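Local coordinates for protein aminotransferase class I and II (Anaerococcus prevotii, PDB 4EMY) that probably catalyses the transfer of amino groups with pyridoxal 5'-phosphate as cofactor, working as a homodimer, at residues A[129-134]-A[182-187]; A[192-197]-A[352-357]; A[219-224]-A[251-256]; A[223-228]-A[238-243]. All blocks are in the same frame, centred on the assembly; numbering follows the deposited sequence.

Interaction 1 of 4, residues A[129-134]-A[182-187]. With PLP (pyridoxal-5'-phosphate), chain E.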
# COMPACT_ATOMS: atom_id res chain seq x y z
N ILE A 129 -5.59 -9.68 -21.00
CA ILE A 129 -6.84 -10.08 -21.61
C ILE A 129 -7.86 -10.39 -20.51
O ILE A 129 -7.73 -11.38 -19.78
CB ILE A 129 -6.65 -11.25 -22.58
CG1 ILE A 129 -5.59 -10.87 -23.63
CG2 ILE A 129 -7.96 -11.61 -23.26
CD1 ILE A 129 -4.60 -11.97 -23.91
N CYS A 130 -8.86 -9.51 -20.41
CA CYS A 130 -9.83 -9.52 -19.32
C CYS A 130 -11.25 -9.53 -19.85
O CYS A 130 -11.53 -9.01 -20.94
CB CYS A 130 -9.63 -8.30 -18.43
SG CYS A 130 -10.84 -8.17 -17.08
N HIS A 131 -12.15 -10.11 -19.05
CA HIS A 131 -13.55 -10.25 -19.45
C HIS A 131 -14.26 -8.94 -19.59
O HIS A 131 -13.99 -7.98 -18.87
CB HIS A 131 -14.30 -11.19 -18.50
CG HIS A 131 -13.80 -11.14 -17.08
ND1 HIS A 131 -14.06 -10.11 -16.26
CD2 HIS A 131 -13.03 -12.05 -16.36
CE1 HIS A 131 -13.48 -10.34 -15.07
NE2 HIS A 131 -12.85 -11.53 -15.13
N ASP A 132 -15.18 -8.92 -20.56
CA ASP A 132 -16.02 -7.78 -20.98
C ASP A 132 -16.62 -6.93 -19.86
O ASP A 132 -16.71 -5.71 -19.98
CB ASP A 132 -17.17 -8.33 -21.82
CG ASP A 132 -17.31 -7.63 -23.13
OD1 ASP A 132 -16.46 -6.77 -23.43
OD2 ASP A 132 -18.27 -7.95 -23.87
N TYR A 133 -17.09 -7.61 -18.81
CA TYR A 133 -17.62 -6.97 -17.63
C TYR A 133 -16.51 -7.08 -16.59
O TYR A 133 -16.13 -8.19 -16.21
CB TYR A 133 -18.87 -7.70 -17.13
CG TYR A 133 -20.03 -7.82 -18.10
CD1 TYR A 133 -19.92 -8.57 -19.28
CD2 TYR A 133 -21.26 -7.23 -17.82
CE1 TYR A 133 -20.99 -8.69 -20.16
CE2 TYR A 133 -22.34 -7.36 -18.68
CZ TYR A 133 -22.20 -8.08 -19.86
OH TYR A 133 -23.27 -8.20 -20.72
N TYR A 134 -15.98 -5.95 -16.14
CA TYR A 134 -14.83 -5.95 -15.24
C TYR A 134 -14.86 -4.82 -14.23
O TYR A 134 -15.48 -3.78 -14.45
CB TYR A 134 -13.53 -5.86 -16.04
CG TYR A 134 -13.40 -4.60 -16.87
CD1 TYR A 134 -12.75 -3.48 -16.37
CD2 TYR A 134 -13.93 -4.54 -18.15
CE1 TYR A 134 -12.63 -2.33 -17.12
CE2 TYR A 134 -13.82 -3.39 -18.91
CZ TYR A 134 -13.17 -2.29 -18.40
OH TYR A 134 -13.06 -1.15 -19.16
N SER A 182 -3.85 -13.47 -18.72
CA SER A 182 -5.30 -13.57 -18.65
C SER A 182 -5.75 -13.22 -17.26
O SER A 182 -5.20 -13.72 -16.28
CB SER A 182 -5.77 -14.98 -18.99
OG SER A 182 -7.11 -15.16 -18.58
N LEU A 183 -6.76 -12.36 -17.18
CA LEU A 183 -7.37 -12.06 -15.89
C LEU A 183 -8.79 -12.59 -15.86
O LEU A 183 -9.58 -12.30 -16.77
CB LEU A 183 -7.33 -10.56 -15.59
CG LEU A 183 -7.75 -10.24 -14.15
CD1 LEU A 183 -6.78 -9.28 -13.47
CD2 LEU A 183 -9.17 -9.69 -14.12
N ILE A 184 -9.09 -13.38 -14.83
CA ILE A 184 -10.43 -13.89 -14.59
C ILE A 184 -10.83 -13.61 -13.14
O ILE A 184 -10.19 -14.09 -12.20
CB ILE A 184 -10.55 -15.41 -14.85
CG1 ILE A 184 -9.73 -15.87 -16.07
CG2 ILE A 184 -12.01 -15.84 -14.94
CD1 ILE A 184 -10.29 -15.47 -17.42
N ASN A 185 -11.87 -12.80 -12.97
CA ASN A 185 -12.46 -12.54 -11.67
C ASN A 185 -13.61 -13.51 -11.41
O ASN A 185 -14.75 -13.27 -11.82
CB ASN A 185 -12.90 -11.08 -11.56
CG ASN A 185 -13.57 -10.78 -10.23
OD1 ASN A 185 -14.53 -10.01 -10.17
ND2 ASN A 185 -13.08 -11.38 -9.16
N SER A 186 -13.28 -14.61 -10.75
CA SER A 186 -14.20 -15.72 -10.49
C SER A 186 -13.64 -16.48 -9.30
O SER A 186 -12.42 -16.56 -9.15
CB SER A 186 -14.27 -16.66 -11.71
OG SER A 186 -15.19 -17.72 -11.50
N PRO A 187 -14.52 -17.02 -8.44
CA PRO A 187 -15.97 -16.94 -8.52
C PRO A 187 -16.50 -15.64 -7.91
O PRO A 187 -15.76 -14.96 -7.20
CB PRO A 187 -16.42 -18.14 -7.70
CG PRO A 187 -15.36 -18.30 -6.67
CD PRO A 187 -14.07 -17.86 -7.31
N1 PLP E . -11.24 -7.35 -6.74
C2 PLP E . -12.57 -7.17 -7.07
C2A PLP E . -13.16 -7.91 -8.24
C3 PLP E . -13.38 -6.32 -6.33
O3 PLP E . -14.69 -6.15 -6.67
C4 PLP E . -12.87 -5.62 -5.26
C4A PLP E . -13.48 -4.26 -5.00
O4A PLP E . -14.34 -4.11 -4.14
C5 PLP E . -11.53 -5.80 -4.92
C6 PLP E . -10.71 -6.66 -5.66
C5A PLP E . -10.96 -5.02 -3.74
O4P PLP E . -10.01 -5.75 -3.00
P PLP E . -9.29 -4.97 -1.80
O1P PLP E . -8.14 -4.22 -2.40
O2P PLP E . -8.86 -6.00 -0.77
O3P PLP E . -10.24 -3.98 -1.16

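Interaction 2 of 4, residues A[192-197]-A[352-357]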
# COMPACT_ATOMS: atom_id res chain seq x y z
N THR A 192 -21.05 -8.89 -12.48
CA THR A 192 -22.11 -9.79 -12.94
C THR A 192 -22.70 -10.73 -11.89
O THR A 192 -23.90 -10.98 -11.89
CB THR A 192 -21.65 -10.63 -14.13
OG1 THR A 192 -20.63 -11.54 -13.70
CG2 THR A 192 -21.10 -9.73 -15.21
N GLY A 193 -21.85 -11.24 -11.00
CA GLY A 193 -22.26 -12.24 -10.02
C GLY A 193 -22.06 -13.65 -10.54
O GLY A 193 -22.43 -14.63 -9.89
N TYR A 194 -21.47 -13.75 -11.73
CA TYR A 194 -21.24 -15.03 -12.39
C TYR A 194 -20.04 -15.78 -11.84
O TYR A 194 -19.07 -15.16 -11.41
CB TYR A 194 -21.04 -14.81 -13.89
CG TYR A 194 -20.99 -16.09 -14.69
CD1 TYR A 194 -22.14 -16.85 -14.88
CD2 TYR A 194 -19.80 -16.54 -15.24
CE1 TYR A 194 -22.11 -18.02 -15.60
CE2 TYR A 194 -19.76 -17.71 -15.97
CZ TYR A 194 -20.92 -18.46 -16.15
OH TYR A 194 -20.90 -19.63 -16.87
N SER A 195 -20.11 -17.10 -11.85
CA SER A 195 -18.95 -17.94 -11.60
C SER A 195 -18.77 -18.91 -12.77
O SER A 195 -19.72 -19.56 -13.19
CB SER A 195 -19.12 -18.73 -10.29
OG SER A 195 -19.36 -17.87 -9.19
N LEU A 196 -17.55 -18.98 -13.31
CA LEU A 196 -17.21 -20.02 -14.27
C LEU A 196 -17.40 -21.38 -13.60
O LEU A 196 -17.02 -21.56 -12.44
CB LEU A 196 -15.75 -19.90 -14.72
CG LEU A 196 -15.40 -18.97 -15.88
CD1 LEU A 196 -15.46 -17.51 -15.47
CD2 LEU A 196 -14.02 -19.31 -16.41
N SER A 197 -18.01 -22.32 -14.31
CA SER A 197 -18.19 -23.66 -13.76
C SER A 197 -16.86 -24.41 -13.75
O SER A 197 -15.87 -23.95 -14.32
CB SER A 197 -19.24 -24.43 -14.56
OG SER A 197 -18.75 -24.76 -15.84
N PRO A 352 -27.14 -14.89 -14.71
CA PRO A 352 -27.29 -15.89 -13.66
C PRO A 352 -26.31 -15.64 -12.52
O PRO A 352 -25.11 -15.51 -12.77
CB PRO A 352 -26.98 -17.22 -14.37
CG PRO A 352 -26.57 -16.87 -15.76
CD PRO A 352 -27.11 -15.51 -16.04
N TYR A 353 -26.84 -15.55 -11.30
CA TYR A 353 -26.04 -15.31 -10.10
C TYR A 353 -25.50 -16.61 -9.51
O TYR A 353 -26.26 -17.55 -9.26
CB TYR A 353 -26.87 -14.55 -9.05
CG TYR A 353 -26.16 -14.31 -7.73
CD1 TYR A 353 -26.28 -15.22 -6.68
CD2 TYR A 353 -25.37 -13.18 -7.53
CE1 TYR A 353 -25.63 -15.02 -5.47
CE2 TYR A 353 -24.72 -12.96 -6.32
CZ TYR A 353 -24.85 -13.88 -5.30
OH TYR A 353 -24.20 -13.66 -4.09
N PHE A 354 -24.20 -16.65 -9.28
CA PHE A 354 -23.58 -17.82 -8.65
C PHE A 354 -22.93 -17.47 -7.32
O PHE A 354 -22.91 -18.30 -6.41
CB PHE A 354 -22.58 -18.48 -9.61
CG PHE A 354 -23.24 -19.26 -10.71
CD1 PHE A 354 -23.54 -20.61 -10.55
CD2 PHE A 354 -23.58 -18.64 -11.91
CE1 PHE A 354 -24.16 -21.33 -11.56
CE2 PHE A 354 -24.20 -19.36 -12.93
CZ PHE A 354 -24.49 -20.70 -12.75
N GLY A 355 -22.41 -16.25 -7.22
CA GLY A 355 -21.86 -15.71 -5.97
C GLY A 355 -21.51 -14.24 -6.11
O GLY A 355 -21.59 -13.69 -7.21
N GLY A 356 -21.13 -13.59 -5.02
CA GLY A 356 -20.68 -12.20 -5.08
C GLY A 356 -21.54 -11.20 -4.33
O GLY A 356 -22.47 -11.58 -3.60
N PHE A 357 -21.21 -9.93 -4.50
CA PHE A 357 -21.87 -8.83 -3.79
C PHE A 357 -22.92 -8.14 -4.65
O PHE A 357 -23.68 -7.29 -4.16
CB PHE A 357 -20.84 -7.78 -3.35
CG PHE A 357 -20.27 -8.02 -1.97
CD1 PHE A 357 -20.20 -9.30 -1.42
CD2 PHE A 357 -19.76 -6.95 -1.23
CE1 PHE A 357 -19.67 -9.50 -0.16
CE2 PHE A 357 -19.23 -7.15 0.03
CZ PHE A 357 -19.17 -8.43 0.56

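Interaction 3 of 4, residues A[219-224]-A[251-256]. With PLP (pyridoxal-5'-phosphate), chain E.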
# COMPACT_ATOMS: atom_id res chain seq x y z
N ILE A 219 2.89 -17.14 -20.40
CA ILE A 219 1.51 -16.79 -20.08
C ILE A 219 1.31 -16.74 -18.57
O ILE A 219 1.77 -17.62 -17.85
CB ILE A 219 0.51 -17.80 -20.69
CG1 ILE A 219 0.77 -17.96 -22.20
CG2 ILE A 219 -0.93 -17.38 -20.43
CD1 ILE A 219 0.34 -19.29 -22.76
N THR A 220 0.63 -15.69 -18.10
CA THR A 220 0.24 -15.60 -16.69
C THR A 220 -1.28 -15.52 -16.53
O THR A 220 -1.92 -14.63 -17.08
CB THR A 220 0.94 -14.43 -15.97
OG1 THR A 220 2.36 -14.60 -16.08
CG2 THR A 220 0.56 -14.39 -14.50
N LEU A 221 -1.83 -16.47 -15.77
CA LEU A 221 -3.22 -16.44 -15.36
C LEU A 221 -3.35 -15.78 -13.99
O LEU A 221 -2.78 -16.27 -13.01
CB LEU A 221 -3.80 -17.86 -15.31
CG LEU A 221 -5.28 -18.05 -14.93
CD1 LEU A 221 -6.22 -17.34 -15.88
CD2 LEU A 221 -5.62 -19.53 -14.85
N ILE A 222 -4.07 -14.66 -13.96
CA ILE A 222 -4.42 -13.96 -12.72
C ILE A 222 -5.87 -14.27 -12.34
O ILE A 222 -6.79 -14.08 -13.14
CB ILE A 222 -4.34 -12.42 -12.91
CG1 ILE A 222 -3.14 -12.01 -13.79
CG2 ILE A 222 -4.46 -11.70 -11.56
CD1 ILE A 222 -1.86 -11.74 -13.05
N VAL A 223 -6.08 -14.75 -11.12
CA VAL A 223 -7.44 -15.06 -10.67
C VAL A 223 -7.78 -14.20 -9.46
O VAL A 223 -7.12 -14.29 -8.43
CB VAL A 223 -7.63 -16.55 -10.32
CG1 VAL A 223 -9.11 -16.90 -10.33
CG2 VAL A 223 -6.90 -17.43 -11.32
N ASP A 224 -8.81 -13.36 -9.61
CA ASP A 224 -9.26 -12.49 -8.53
C ASP A 224 -10.32 -13.21 -7.71
O ASP A 224 -11.48 -13.30 -8.11
CB ASP A 224 -9.80 -11.17 -9.08
CG ASP A 224 -9.99 -10.08 -8.00
OD1 ASP A 224 -9.99 -10.39 -6.79
OD2 ASP A 224 -10.15 -8.91 -8.38
N LEU A 251 3.56 -21.46 -17.83
CA LEU A 251 2.20 -21.06 -17.49
C LEU A 251 2.08 -20.80 -16.00
O LEU A 251 1.78 -21.70 -15.21
CB LEU A 251 1.18 -22.11 -17.95
CG LEU A 251 -0.32 -21.79 -17.81
CD1 LEU A 251 -0.70 -20.51 -18.52
CD2 LEU A 251 -1.16 -22.95 -18.33
N PHE A 252 2.34 -19.56 -15.62
CA PHE A 252 2.32 -19.17 -14.22
C PHE A 252 0.91 -18.76 -13.79
O PHE A 252 0.10 -18.34 -14.62
CB PHE A 252 3.34 -18.05 -13.96
CG PHE A 252 3.61 -17.78 -12.51
CD1 PHE A 252 3.96 -18.81 -11.64
CD2 PHE A 252 3.51 -16.48 -12.01
CE1 PHE A 252 4.20 -18.55 -10.30
CE2 PHE A 252 3.76 -16.22 -10.67
CZ PHE A 252 4.10 -17.26 -9.82
N VAL A 253 0.62 -18.90 -12.50
CA VAL A 253 -0.68 -18.55 -11.95
C VAL A 253 -0.47 -17.68 -10.72
O VAL A 253 0.25 -18.06 -9.81
CB VAL A 253 -1.52 -19.80 -11.59
CG1 VAL A 253 -2.78 -19.41 -10.83
CG2 VAL A 253 -1.91 -20.57 -12.84
N VAL A 254 -1.09 -16.50 -10.70
CA VAL A 254 -1.15 -15.66 -9.50
C VAL A 254 -2.59 -15.52 -9.05
O VAL A 254 -3.45 -15.03 -9.79
CB VAL A 254 -0.54 -14.25 -9.71
CG1 VAL A 254 -0.48 -13.50 -8.39
CG2 VAL A 254 0.85 -14.35 -10.32
N VAL A 255 -2.86 -15.97 -7.83
CA VAL A 255 -4.20 -15.88 -7.26
C VAL A 255 -4.22 -14.68 -6.32
O VAL A 255 -3.38 -14.58 -5.42
CB VAL A 255 -4.60 -17.20 -6.56
CG1 VAL A 255 -5.82 -17.02 -5.67
CG2 VAL A 255 -4.88 -18.28 -7.59
N ALA A 256 -5.16 -13.76 -6.54
CA ALA A 256 -5.27 -12.56 -5.71
C ALA A 256 -6.23 -12.76 -4.54
O ALA A 256 -7.45 -12.76 -4.71
CB ALA A 256 -5.67 -11.35 -6.55
N1 PLP E . -11.24 -7.35 -6.74
C2 PLP E . -12.57 -7.17 -7.07
C2A PLP E . -13.16 -7.91 -8.24
C3 PLP E . -13.38 -6.32 -6.33
O3 PLP E . -14.69 -6.15 -6.67
C4 PLP E . -12.87 -5.62 -5.26
C4A PLP E . -13.48 -4.26 -5.00
O4A PLP E . -14.34 -4.11 -4.14
C5 PLP E . -11.53 -5.80 -4.92
C6 PLP E . -10.71 -6.66 -5.66
C5A PLP E . -10.96 -5.02 -3.74
O4P PLP E . -10.01 -5.75 -3.00
P PLP E . -9.29 -4.97 -1.80
O1P PLP E . -8.14 -4.22 -2.40
O2P PLP E . -8.86 -6.00 -0.77
O3P PLP E . -10.24 -3.98 -1.16

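Interaction 4 of 4, residues A[223-228]-A[238-243]. With PLP (pyridoxal-5'-phosphate), chain E.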
# COMPACT_ATOMS: atom_id res chain seq x y z
N VAL A 223 -6.08 -14.75 -11.12
CA VAL A 223 -7.44 -15.06 -10.67
C VAL A 223 -7.78 -14.20 -9.46
O VAL A 223 -7.12 -14.29 -8.43
CB VAL A 223 -7.63 -16.55 -10.32
CG1 VAL A 223 -9.11 -16.90 -10.33
CG2 VAL A 223 -6.90 -17.43 -11.32
N ASP A 224 -8.81 -13.36 -9.61
CA ASP A 224 -9.26 -12.49 -8.53
C ASP A 224 -10.32 -13.21 -7.71
O ASP A 224 -11.48 -13.30 -8.11
CB ASP A 224 -9.80 -11.17 -9.08
CG ASP A 224 -9.99 -10.08 -8.00
OD1 ASP A 224 -9.99 -10.39 -6.79
OD2 ASP A 224 -10.15 -8.91 -8.38
N VAL A 225 -9.92 -13.72 -6.55
CA VAL A 225 -10.82 -14.51 -5.73
C VAL A 225 -11.22 -13.78 -4.45
O VAL A 225 -11.31 -14.39 -3.38
CB VAL A 225 -10.23 -15.91 -5.44
CG1 VAL A 225 -10.01 -16.66 -6.75
CG2 VAL A 225 -8.93 -15.82 -4.66
N ALA A 226 -11.48 -12.48 -4.57
CA ALA A 226 -11.91 -11.68 -3.43
C ALA A 226 -13.25 -12.15 -2.83
O ALA A 226 -13.41 -12.19 -1.62
CB ALA A 226 -12.00 -10.22 -3.83
N TYR A 227 -14.20 -12.52 -3.69
CA TYR A 227 -15.53 -12.93 -3.25
C TYR A 227 -15.66 -14.44 -3.15
O TYR A 227 -16.76 -14.99 -3.23
CB TYR A 227 -16.61 -12.36 -4.17
CG TYR A 227 -16.55 -10.85 -4.33
CD1 TYR A 227 -17.13 -10.00 -3.38
CD2 TYR A 227 -15.94 -10.29 -5.44
CE1 TYR A 227 -17.07 -8.62 -3.53
CE2 TYR A 227 -15.89 -8.91 -5.60
CZ TYR A 227 -16.45 -8.09 -4.65
OH TYR A 227 -16.38 -6.73 -4.83
N LEU A 228 -14.53 -15.12 -2.96
CA LEU A 228 -14.49 -16.58 -2.86
C LEU A 228 -15.47 -17.13 -1.83
O LEU A 228 -16.25 -18.03 -2.13
CB LEU A 228 -13.06 -17.03 -2.52
CG LEU A 228 -12.79 -18.53 -2.47
CD1 LEU A 228 -12.58 -19.09 -3.87
CD2 LEU A 228 -11.57 -18.77 -1.60
N ARG A 238 -14.14 -23.93 -4.16
CA ARG A 238 -12.68 -24.04 -4.13
C ARG A 238 -12.15 -25.18 -5.00
O ARG A 238 -10.98 -25.19 -5.36
CB ARG A 238 -12.20 -24.24 -2.69
CG ARG A 238 -12.14 -22.96 -1.87
CD ARG A 238 -11.71 -23.28 -0.45
NE ARG A 238 -11.36 -22.07 0.30
CZ ARG A 238 -12.23 -21.30 0.94
NH1 ARG A 238 -13.52 -21.60 0.93
NH2 ARG A 238 -11.81 -20.23 1.60
N LYS A 239 -13.03 -26.13 -5.32
CA LYS A 239 -12.65 -27.33 -6.07
C LYS A 239 -11.80 -27.04 -7.31
O LYS A 239 -10.91 -27.81 -7.65
CB LYS A 239 -13.89 -28.15 -6.44
CG LYS A 239 -13.58 -29.50 -7.08
CD LYS A 239 -14.84 -30.28 -7.42
CE LYS A 239 -15.34 -31.09 -6.24
NZ LYS A 239 -16.71 -31.61 -6.48
N PHE A 240 -12.08 -25.91 -7.97
CA PHE A 240 -11.42 -25.58 -9.23
C PHE A 240 -9.92 -25.31 -9.09
O PHE A 240 -9.20 -25.36 -10.08
CB PHE A 240 -12.13 -24.42 -9.95
CG PHE A 240 -11.67 -23.05 -9.51
CD1 PHE A 240 -10.68 -22.37 -10.22
CD2 PHE A 240 -12.24 -22.43 -8.41
CE1 PHE A 240 -10.26 -21.11 -9.83
CE2 PHE A 240 -11.82 -21.17 -8.01
CZ PHE A 240 -10.84 -20.51 -8.72
N PHE A 241 -9.46 -25.04 -7.87
CA PHE A 241 -8.05 -24.75 -7.63
C PHE A 241 -7.12 -25.90 -8.00
O PHE A 241 -5.96 -25.68 -8.35
CB PHE A 241 -7.80 -24.32 -6.18
CG PHE A 241 -8.25 -22.92 -5.87
CD1 PHE A 241 -7.74 -21.83 -6.58
CD2 PHE A 241 -9.18 -22.67 -4.86
CE1 PHE A 241 -8.15 -20.54 -6.30
CE2 PHE A 241 -9.59 -21.38 -4.57
CZ PHE A 241 -9.08 -20.32 -5.29
N GLU A 242 -7.63 -27.13 -7.94
CA GLU A 242 -6.87 -28.34 -8.28
C GLU A 242 -6.46 -28.39 -9.75
O GLU A 242 -5.48 -29.05 -10.10
CB GLU A 242 -7.64 -29.61 -7.89
CG GLU A 242 -7.82 -29.79 -6.39
CD GLU A 242 -8.10 -31.23 -5.96
OE1 GLU A 242 -9.07 -31.85 -6.46
OE2 GLU A 242 -7.34 -31.74 -5.11
N LYS A 243 -7.20 -27.68 -10.60
CA LYS A 243 -6.89 -27.58 -12.03
C LYS A 243 -5.57 -26.85 -12.32
O LYS A 243 -5.10 -26.83 -13.46
CB LYS A 243 -8.05 -26.89 -12.76
CG LYS A 243 -9.19 -27.82 -13.12
CD LYS A 243 -10.53 -27.31 -12.62
CE LYS A 243 -11.68 -28.13 -13.16
NZ LYS A 243 -11.64 -29.56 -12.76
N1 PLP E . -11.24 -7.35 -6.74
C2 PLP E . -12.57 -7.17 -7.07
C2A PLP E . -13.16 -7.91 -8.24
C3 PLP E . -13.38 -6.32 -6.33
O3 PLP E . -14.69 -6.15 -6.67
C4 PLP E . -12.87 -5.62 -5.26
C4A PLP E . -13.48 -4.26 -5.00
O4A PLP E . -14.34 -4.11 -4.14
C5 PLP E . -11.53 -5.80 -4.92
C6 PLP E . -10.71 -6.66 -5.66
C5A PLP E . -10.96 -5.02 -3.74
O4P PLP E . -10.01 -5.75 -3.00
P PLP E . -9.29 -4.97 -1.80
O1P PLP E . -8.14 -4.22 -2.40
O2P PLP E . -8.86 -6.00 -0.77
O3P PLP E . -10.24 -3.98 -1.16

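Interaction 1 of 4, residues A[129-134]-A[182-187]
H131 turns the edge of its imidazole toward I184 and N185, while C130 SG lies over one of its faces, offset toward the rim; the ring is also stacked with F154. In the ring plane, NE2 of H131 accepts the backbone N-H of N185 at 2.7 Å, a nearly straight bond of 176°. H131 ND1 donates to Y133 O at 2.8 Å, an acceptor somewhat out of the ring plane. Held through both nitrogens, the ring is fixed in rotation and ties the loop at Y133 to the backbone at N185. The strands, 127-131 and 179-184, run parallel inside the seven-stranded mixed sheet of the fold type I PLP enzymes, and L183 N bonds to I129 O at 2.9 Å. Next to this bond C130 SG touches L183 CD2 at 3.7 Å, on the face covered by Y138 of helix 137-145. N185 CB packs near NE2 and CE1 of H131, 3.6 Å from NE2. With CG anti to the backbone N (chi1 178°), the N185 amide stands beside the cofactor methyl C2A. The amide ends have partners outside the two segments: OD1 accepts from N190 N, and ND2 donates to D224 O.

Interaction 2 of 4, residues A[192-197]-A[352-357]
G193 O is gripped by two consecutive backbone N-H groups, F354 N at 2.8 Å and G355 N at 3.1 Å, which reach it from opposite faces of its carbonyl plane. Both bonds are nearly straight, and they bind the loop 192-197 to the loop 352-357. G193 has a positive phi of 91°, where a beta carbon would press on the carbonyl O of T192, so the backbone alone suits a glycine. Beside this grip Y194 and F354 lie side by side and point the same way, their planes 89° apart and their centroids 5.4 Å apart. They touch at Y194 CE1 and F354 CE2, 3.6 Å apart. CG of Y194 is anti to the backbone N (chi1 -172°), and the ring it carries has P352 O in plane at its edge, 3.9 Å from CD1. S195 also meets this phenylalanine: OG sits 3.3 Å from F354 CB, and S195 O lies over one ring face, offset toward the rim. Within 352-357, Y353 OH donates to G356 O at 2.7 Å, with G355 N over the centre of the tyrosine ring. T192 OG1 accepts from Y194 N in an ST turn, and Y194 OH bonds to E200. The loop 192-197 leads from strand 179-184 into helix 198-211, which S197 caps, while 352-357 runs between helix 315-345, touched by Y353 and F357, and strand 359-362.

Interaction 3 of 4, residues A[219-224]-A[251-256]
L251 carries CG anti to its backbone N, and its chi2 of 56° sets CD1 against I219 CG2 at 3.7 Å. The F252 ring meets Y121 and F286, while its CB stays alongside T220. T220 CG2 in turn touches V254 CG2 at 4.2 Å, and V253 CG2 comes to 4.1 Å from L221 CB on the opposite face. Five backbone hydrogen bonds join the parallel strands in unbroken register, among them A256 N to V223 O at 2.8 Å. Helix 109-121 covers the face of T220, I222 and D224, and W201 of helix 198-211 packs on L221 and V223. M6 of the second subunit reaches T220 and F252. D224, at the cofactor end of the segment, has CG anti to the backbone N (chi1 -167°), and its OD2 lies 2.5 Å from PLP N1 and bonds to Y138 OH. An alanine here would probably leave the pyridine nitrogen without its carboxylate neighbour and Y138 OH without this partner. An aspartate facing the pyridine nitrogen at the C-terminal edge of a mainly parallel sheet is a hallmark of fold type I PLP enzymes.

Interaction 4 of 4, residues A[223-228]-A[238-243]
L228 makes the broadest contact, its two methyls meeting different partners. CD2 sits over one face of the R238 guanidinium, nearest NH2 at 3.5 Å, and the two side chains cross at about a right angle. L228 CG is anti to the backbone N (chi1 -176°), and chi2 of 81° sets CD1 3.8 Å from F241 CE2. V225 CG1 approaches the edge of the F241 ring, 4.0 Å from CZ. The edge of F240 faces both valines: V223 CG1 is 4.3 Å from its CZ, and V225 CG1 is close. No hydrogen bond crosses the contact, although the R238 guanidinium takes part. Its outer walls come next: F240 CZ lies 3.6 Å above the plane of the F241 ring, offset toward the rim, and W201 stacks on F240. R238 is positioned by a salt bridge from NH1 to E229, by G234 O, and by L92 O, which takes NE. The phenylalanines sit on a 3-10 segment, where F241 N bonds to R238 O at 2.9 Å. V225 to L228 forms a type I beta turn after the central strand 218-224 of the large sheet, and this turn places Y227 at the cofactor. Y227 OH shares a hydrogen bond of 2.6 Å with PLP O3, which lies in the plane of the tyrosine ring at its edge. Just before the turn, D224 OD1 takes a weak bond from A226 N at 3.4 Å. A leucine in place of D224 would probably leave A226 N without this weak acceptor and the turn's start less well held.

How the interactions relate
Interactions 1, 3 and 4 are buried; interaction 2 is only partly so, with F354 exposed. Interactions 1 and 3 are parallel strand pairs of one sheet, joined where strands 179-184 and 218-224 lie side by side, but the first relies on a histidine bridge and the second on backbone bonds and aliphatic side chains. Interaction 4 shares V223 and D224 with interaction 3 and continues the same strand into apolar and aromatic packing. Interactions 1, 3 and 4 all reach PLP. Interaction 2 pairs two loops through one carbonyl accepting two bonds and packing on F354 beside it, and touches interaction 4, where F357 packs on Y227, and interaction 1, where S186 OG probably bonds to L196 N.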